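Local coordinates for 1,3-1,4-beta-glucanase (Hordeum vulgare, PDB 1AQ0), which hydrolyses the beta-1,4 linkages of mixed 1,3-1,4-beta-glucans as a family 17 glycoside hydrolase with a TIM-barrel fold, at residues 213-216 with 217-220. Residues are numbered along the deposited sequence; the frame is centred on the assembly and turned at random.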
ATOM      1  N   ALA A 213     -12.644   1.062  -7.945  1.00  6.24           N
ATOM      2  CA  ALA A 213     -13.259   2.084  -8.790  1.00  7.80           C
ATOM      3  C   ALA A 213     -13.153   3.431  -8.070  1.00  8.53           C
ATOM      4  O   ALA A 213     -12.878   4.459  -8.698  1.00 10.01           O
ATOM      5  CB  ALA A 213     -14.710   1.740  -9.069  1.00  5.78           C
ATOM      6  N   PHE A 214     -13.360   3.426  -6.752  1.00  8.41           N
ATOM      7  CA  PHE A 214     -13.239   4.645  -5.955  1.00  6.83           C
ATOM      8  C   PHE A 214     -11.815   5.179  -6.021  1.00 10.26           C
ATOM      9  O   PHE A 214     -11.610   6.386  -6.144  1.00 10.44           O
ATOM     10  CB  PHE A 214     -13.589   4.389  -4.493  1.00  7.83           C
ATOM     11  CG  PHE A 214     -14.942   4.897  -4.098  1.00 10.45           C
ATOM     12  CD1 PHE A 214     -15.161   6.258  -3.905  1.00 10.17           C
ATOM     13  CD2 PHE A 214     -15.997   4.016  -3.912  1.00 10.55           C
ATOM     14  CE1 PHE A 214     -16.415   6.736  -3.530  1.00 12.96           C
ATOM     15  CE2 PHE A 214     -17.255   4.479  -3.539  1.00 14.72           C
ATOM     16  CZ  PHE A 214     -17.466   5.845  -3.347  1.00 11.67           C
ATOM     17  N   TYR A 215     -10.836   4.285  -5.896  1.00  7.90           N
ATOM     18  CA  TYR A 215      -9.434   4.676  -5.958  1.00  8.82           C
ATOM     19  C   TYR A 215      -9.089   5.324  -7.293  1.00  7.22           C
ATOM     20  O   TYR A 215      -8.361   6.311  -7.334  1.00 10.56           O
ATOM     21  CB  TYR A 215      -8.530   3.473  -5.690  1.00  7.29           C
ATOM     22  CG  TYR A 215      -8.208   3.280  -4.224  1.00  7.78           C
ATOM     23  CD1 TYR A 215      -7.464   4.232  -3.525  1.00  8.27           C
ATOM     24  CD2 TYR A 215      -8.634   2.145  -3.535  1.00  7.56           C
ATOM     25  CE1 TYR A 215      -7.150   4.062  -2.182  1.00  6.50           C
ATOM     26  CE2 TYR A 215      -8.322   1.962  -2.187  1.00  6.84           C
ATOM     27  CZ  TYR A 215      -7.579   2.926  -1.519  1.00  8.51           C
ATOM     28  OH  TYR A 215      -7.253   2.745  -0.194  1.00  6.82           O
ATOM     29  N   THR A 216      -9.631   4.787  -8.381  1.00  8.62           N
ATOM     30  CA  THR A 216      -9.380   5.347  -9.706  1.00 11.99           C
ATOM     31  C   THR A 216      -9.991   6.752  -9.801  1.00 13.74           C
ATOM     32  O   THR A 216      -9.334   7.703 -10.232  1.00 13.26           O
ATOM     33  CB  THR A 216      -9.955   4.445 -10.813  1.00  8.85           C
ATOM     34  OG1 THR A 216      -9.348   3.153 -10.729  1.00 12.29           O
ATOM     35  CG2 THR A 216      -9.663   5.019 -12.186  1.00 10.86           C
ATOM     36  N   ALA A 217     -11.224   6.889  -9.328  1.00 13.40           N
ATOM     37  CA  ALA A 217     -11.919   8.170  -9.359  1.00 14.84           C
ATOM     38  C   ALA A 217     -11.163   9.236  -8.574  1.00 16.39           C
ATOM     39  O   ALA A 217     -11.047  10.378  -9.026  1.00 17.42           O
ATOM     40  CB  ALA A 217     -13.321   8.012  -8.824  1.00 11.30           C
ATOM     41  N   MET A 218     -10.661   8.864  -7.400  1.00 15.27           N
ATOM     42  CA  MET A 218      -9.895   9.780  -6.562  1.00 17.74           C
ATOM     43  C   MET A 218      -8.592  10.204  -7.233  1.00 17.07           C
ATOM     44  O   MET A 218      -8.195  11.369  -7.145  1.00 18.72           O
ATOM     45  CB  MET A 218      -9.571   9.147  -5.207  1.00 17.75           C
ATOM     46  CG  MET A 218     -10.725   9.106  -4.222  1.00 22.75           C
ATOM     47  SD  MET A 218     -10.197   8.513  -2.598  1.00 27.50           S
ATOM     48  CE  MET A 218     -10.216   6.801  -2.876  1.00 18.19           C
ATOM     49  N   GLY A 219      -7.921   9.255  -7.884  1.00 14.35           N
ATOM     50  CA  GLY A 219      -6.668   9.540  -8.562  1.00 16.79           C
ATOM     51  C   GLY A 219      -6.837  10.582  -9.650  1.00 17.56           C
ATOM     52  O   GLY A 219      -5.955  11.415  -9.861  1.00 20.57           O
ATOM     53  N   LYS A 220      -7.990  10.548 -10.315  1.00 20.54           N
ATOM     54  CA  LYS A 220      -8.321  11.486 -11.387  1.00 24.35           C
ATOM     55  C   LYS A 220      -8.594  12.904 -10.870  1.00 27.44           C
ATOM     56  O   LYS A 220      -8.810  13.830 -11.662  1.00 27.23           O
ATOM     57  CB  LYS A 220      -9.556  11.006 -12.160  1.00 24.20           C
ATOM     58  CG  LYS A 220      -9.369   9.734 -12.963  1.00 28.48           C
ATOM     59  CD  LYS A 220     -10.658   9.385 -13.693  1.00 29.75           C
ATOM     60  CE  LYS A 220     -10.534   8.071 -14.440  1.00 35.32           C
ATOM     61  NZ  LYS A 220     -11.824   7.670 -15.072  1.00 36.11           N
TER
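Met218 packs against Tyr215 and Phe214, and Lys220 runs beside Thr216, in a local contact within the last two turns of helix 206-219, which precedes strand 228-232 in the barrel. Four successive i to i+4 backbone bonds hold the turns together: from Ala217 N to Ala213 O, from Met218 N to Phe214 O at 2.9 Å, from Gly219 N to Tyr215 O, and from Lys220 N to Thr216 O at 3.1 Å. The N-H...O angle falls steadily along this series, from 163° in the first to 148° in the last, toward the C-terminal part of the helix.

Met218 is bent at its third torsion (chi3 -82°), which brings the methyl CE back toward the preceding turn. There Met218 CE lies 3.8 Å from Tyr215 CD1, meeting the ring obliquely, with Phe214 CB a little farther off. Phe214 reaches Ala167 of strand 165-168 and Met218 reaches Leu165 of the same strand, so this side of the helix packs on the barrel wall. Tyr215 stacks on His266, while its OH bonds to Leu228 N at the start of strand 228-232.

Thr216 sets its methyl anti to the backbone N and its hydroxyl beside that N. Thr216 CG2 therefore comes within 3.9 Å of Lys220 CE, and OG1 bonds to Asp212 O one turn back and to Pro138 O. Beyond CG the lysine is fully extended alongside the threonine, and its NZ bonds to Gly141 O. The methyl contact and a carbonyl at the ammonium end probably help to steer this otherwise exposed side chain, and with Thr216 it ties this part of the helix to the connection between strands 132-134 and 142-143.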